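Uncharacterized protein (Pyrococcus furiosus, PDB 4XM2) removes an acetyl group from N,N'-diacetylchitobiose, as a deacetylase of the GlcNAc-PI de-N-acetylase family. Local coordinates at the interface of chains A and B and the interface of chains A and C. Coordinates in Å, arbitrary orientation; residue numbers count along the deposited sequence, not the author numbering. Chains: chain A/B/C, Uncharacterized protein.

Contact 1: the interface of chains A and B. Residues chain A 71, 80, 82; chain B 69, 85-86, 89, 108.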
# COMPACT_ATOMS: atom_id res chain seq x y z
N TYR A 71 2.09 9.54 -20.29
CA TYR A 71 0.69 9.42 -20.51
C TYR A 71 -0.13 10.67 -20.16
O TYR A 71 -1.20 10.87 -20.72
CB TYR A 71 0.20 8.15 -19.76
CG TYR A 71 -1.27 7.82 -19.69
CD1 TYR A 71 -1.79 6.67 -20.28
CD2 TYR A 71 -2.13 8.61 -18.97
CE1 TYR A 71 -3.17 6.36 -20.16
CE2 TYR A 71 -3.50 8.31 -18.89
CZ TYR A 71 -3.99 7.19 -19.45
OH TYR A 71 -5.35 6.91 -19.26
N SER A 80 -6.06 10.53 -26.01
CA SER A 80 -6.01 9.58 -24.91
C SER A 80 -4.58 9.34 -24.51
O SER A 80 -3.65 9.65 -25.27
CB SER A 80 -6.62 8.24 -25.31
OG SER A 80 -5.67 7.54 -26.09
N HIS A 82 -3.11 6.56 -23.81
CA HIS A 82 -2.43 5.47 -24.50
C HIS A 82 -1.83 6.00 -25.83
O HIS A 82 -0.73 5.59 -26.27
CB HIS A 82 -3.38 4.32 -24.75
CG HIS A 82 -4.22 3.95 -23.56
ND1 HIS A 82 -3.68 3.36 -22.43
CD2 HIS A 82 -5.54 4.11 -23.31
CE1 HIS A 82 -4.64 3.17 -21.55
NE2 HIS A 82 -5.78 3.60 -22.06
N ASP B 69 -7.46 -1.56 -19.22
CA ASP B 69 -7.18 -1.16 -20.60
C ASP B 69 -6.73 -2.28 -21.51
O ASP B 69 -6.44 -2.02 -22.66
CB ASP B 69 -6.08 -0.13 -20.63
CG ASP B 69 -4.83 -0.57 -19.86
OD1 ASP B 69 -4.51 -1.80 -19.74
OD2 ASP B 69 -4.13 0.35 -19.40
N ALA B 85 -3.77 -1.09 -26.22
CA ALA B 85 -4.92 -0.54 -25.49
C ALA B 85 -5.70 0.36 -26.41
O ALA B 85 -6.94 0.41 -26.37
CB ALA B 85 -4.46 0.23 -24.30
N LEU B 86 -4.96 1.08 -27.25
CA LEU B 86 -5.54 1.95 -28.26
C LEU B 86 -6.50 1.18 -29.15
O LEU B 86 -7.65 1.57 -29.38
CB LEU B 86 -4.42 2.51 -29.10
CG LEU B 86 -4.70 3.82 -29.77
CD1 LEU B 86 -5.64 4.70 -28.89
CD2 LEU B 86 -3.36 4.47 -30.04
N ARG B 89 -9.53 -0.41 -27.52
CA ARG B 89 -10.58 0.58 -27.36
C ARG B 89 -11.45 0.69 -28.64
O ARG B 89 -12.67 0.86 -28.54
CB ARG B 89 -10.06 1.95 -26.95
CG ARG B 89 -11.17 2.99 -27.01
CD ARG B 89 -10.83 4.29 -26.32
NE ARG B 89 -10.10 4.05 -25.08
CZ ARG B 89 -9.80 5.00 -24.21
NH1 ARG B 89 -9.11 4.72 -23.11
NH2 ARG B 89 -10.22 6.24 -24.46
N ASN B 108 -9.43 2.94 -17.02
CA ASN B 108 -8.06 2.97 -17.45
C ASN B 108 -7.05 2.38 -16.42
O ASN B 108 -5.86 2.78 -16.37
CB ASN B 108 -7.65 4.38 -17.89
CG ASN B 108 -8.25 4.79 -19.26
OD1 ASN B 108 -8.61 5.96 -19.45
ND2 ASN B 108 -8.37 3.83 -20.21
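Helix 81-99 of chain A begins at this two-fold interface of the deposited six-chain assembly, which probably pairs two subunits; a twin contact has the chains exchanged. Its first turn brings A:His82 against helix 81-98 of chain B, the end of strand 101-109 and the loop holding B:Asp69. The imidazole is held on both faces and at its edge. B:Ala85 lays its methyl CB over one face, 3.8 Å from the centroid of the A:His82 ring, where a small residue lets the ring come close to the helix. Across the opposite face, A:Tyr71 of the same chain presents CE1, with the edge of the phenol turned toward A:His82 ND1. A chi1 of -46°, which turns CG away from the carbonyl carbon, carries the ring outward to its partners.

At the rim, B:Asn108 ND2 lies in the imidazole plane, 3.2 Å from A:His82 NE2. As modelled, this fits an amide N-H given to NE2, which would then carry no proton; an amide turned over would reverse the roles. The amide is turned 77° from the ring. B:Asn108 has left-handed backbone torsions, which asparagine tolerates well. B:Arg89 also reaches the imidazole edge; its long chain bends at chi3 and stands its guanidinium nearly upright to the ring, with NH1 3.6 Å from A:His82 CD2. B:Asp69 stands on the B:Ala85 side of the ring, past its CE1 corner, with OD2 3.6 Å from A:His82 CE1 and the carboxylate turned 78° from the ring. The carboxylate may favour a positive imidazole while the arginine opposes it. The phenol OH of A:Tyr71 stands 3.4 Å from the amide oxygen OD1 of B:Asn108.

Contact 2: the interface of chains A and C. Residues chain A 256, 259-261; chain C 46, 151, 191, 227, 230.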
# COMPACT_ATOMS: atom_id res chain seq x y z
N LEU A 256 30.64 8.88 -0.42
CA LEU A 256 30.53 8.96 1.04
C LEU A 256 29.64 10.10 1.52
O LEU A 256 29.10 10.05 2.63
CB LEU A 256 31.92 9.14 1.64
CG LEU A 256 32.30 8.39 2.91
CD1 LEU A 256 32.04 6.93 2.74
CD2 LEU A 256 33.78 8.62 3.20
N HIS A 259 25.54 10.19 2.52
CA HIS A 259 25.20 9.51 3.74
C HIS A 259 25.87 10.21 4.94
O HIS A 259 27.10 10.44 4.92
CB HIS A 259 25.62 8.04 3.69
CG HIS A 259 24.98 7.20 4.75
ND1 HIS A 259 23.62 7.20 4.99
CD2 HIS A 259 25.51 6.33 5.65
CE1 HIS A 259 23.34 6.37 5.98
NE2 HIS A 259 24.47 5.83 6.39
N ILE A 260 25.05 10.54 5.94
CA ILE A 260 25.49 11.09 7.25
C ILE A 260 26.62 12.14 7.17
O ILE A 260 27.49 12.19 8.05
CB ILE A 260 25.90 9.94 8.29
CG1 ILE A 260 27.15 9.14 7.83
CG2 ILE A 260 24.74 9.02 8.62
CD1 ILE A 260 27.55 7.93 8.77
N THR A 261 26.62 12.98 6.13
CA THR A 261 27.72 13.91 5.88
C THR A 261 27.25 15.35 6.10
O THR A 261 26.61 15.96 5.22
CB THR A 261 28.32 13.75 4.47
OG1 THR A 261 28.76 12.41 4.27
CG2 THR A 261 29.52 14.65 4.27
N ILE C 46 28.21 5.36 15.94
CA ILE C 46 28.71 6.38 15.00
C ILE C 46 28.29 7.84 15.27
O ILE C 46 29.15 8.76 15.32
CB ILE C 46 28.47 5.99 13.54
CG1 ILE C 46 29.10 4.61 13.29
CG2 ILE C 46 29.08 7.01 12.61
CD1 ILE C 46 28.82 4.00 11.95
N HIS C 151 17.22 6.26 7.00
CA HIS C 151 17.75 7.26 7.87
C HIS C 151 16.71 8.39 7.97
O HIS C 151 16.36 8.81 9.09
CB HIS C 151 19.14 7.73 7.41
CG HIS C 151 20.27 6.95 8.01
ND1 HIS C 151 21.37 7.55 8.58
CD2 HIS C 151 20.47 5.61 8.14
CE1 HIS C 151 22.20 6.62 9.04
NE2 HIS C 151 21.68 5.43 8.80
N TYR C 191 23.49 13.55 13.80
CA TYR C 191 23.76 13.56 12.38
C TYR C 191 23.10 14.78 11.78
O TYR C 191 22.40 14.65 10.79
CB TYR C 191 23.19 12.35 11.69
CG TYR C 191 23.82 11.01 11.90
CD1 TYR C 191 25.20 10.85 12.07
CD2 TYR C 191 23.03 9.86 11.83
CE1 TYR C 191 25.78 9.55 12.20
CE2 TYR C 191 23.59 8.58 11.99
CZ TYR C 191 24.98 8.43 12.18
OH TYR C 191 25.53 7.13 12.30
N TRP C 227 37.19 5.12 6.60
CA TRP C 227 36.26 5.65 7.64
C TRP C 227 36.84 6.28 8.89
O TRP C 227 36.31 7.28 9.37
CB TRP C 227 35.17 4.64 8.01
CG TRP C 227 34.01 4.63 7.03
CD1 TRP C 227 34.02 4.12 5.74
CD2 TRP C 227 32.68 5.13 7.25
NE1 TRP C 227 32.78 4.28 5.16
CE2 TRP C 227 31.95 4.90 6.05
CE3 TRP C 227 32.05 5.76 8.33
CZ2 TRP C 227 30.60 5.27 5.92
CZ3 TRP C 227 30.71 6.13 8.19
CH2 TRP C 227 30.00 5.88 7.00
N PHE C 230 37.24 9.72 7.75
CA PHE C 230 35.88 10.28 7.67
C PHE C 230 35.36 10.68 9.04
O PHE C 230 34.92 11.80 9.22
CB PHE C 230 34.93 9.28 7.01
CG PHE C 230 33.50 9.78 6.86
CD1 PHE C 230 33.18 10.79 5.94
CD2 PHE C 230 32.47 9.23 7.62
CE1 PHE C 230 31.86 11.24 5.79
CE2 PHE C 230 31.15 9.69 7.48
CZ PHE C 230 30.85 10.71 6.57
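In this mainly apolar and aromatic patch, the interface between chains A and C probably helps to hold the hexamer together, while bringing residues of one subunit beside the expected metal site of the next. In this GlcNAc-PI de-N-acetylase family C:His151 ends the HPDH motif and is expected to be one of the zinc ligands. A:His259 meets it edge to face: CE1 stands over the centre of the C:His151 ring, 3.3 Å from its CE1, with the planes 57° apart. The neighbouring subunit therefore probably helps to shape the active site.

A:Ile260 wedges between aromatic groups, its two branches serving different partners. CG2 sits over the middle of the C:Tyr191 ring, 3.5 Å from the centroid, lies 3.5 Å from C:His151 CE1, and on its other side packs under the face of A:His259. CG1 lies between the backbone N and carbonyl carbon (chi1 65°); with chi2 extended, CD1 points at about a right angle to CG2, to the edge of the C:Trp227 indole, 3.7 Å from CH2. Branching at the beta carbon lets one residue fill both places.

A:Leu256, in the short 3-10 helix 255-258, slides antiparallel past C:Phe230, with CD2 3.6 Å from the ring atom CD1, while its other methyl CD1 meets C:Trp227 NE1 at 3.7 Å. C:Phe230 itself rests on the indole face through CD2. A:Thr261 braces the loop, its hydroxyl OG1 donating to A:His259 O at 2.7 Å from above the carbonyl plane.

About 46 Å separates the C-alpha centres of contact 1 and contact 2, and the two draw on different parts of chain A. Contact 1 uses the start of helix 81-99 and the loop leading to it, whereas contact 2 uses the 3-10 helix 255-258 and the loop beyond it. They share no residue, so one subunit can engage two neighbours at once. The two-fold symmetry of contact 1 pairs like surfaces, while contact 2 departs from an exact two-fold. Together these two kinds of junction are consistent with the six-chain deposited assembly, and contact 2 includes C:His151 of the likely catalytic site of chain C.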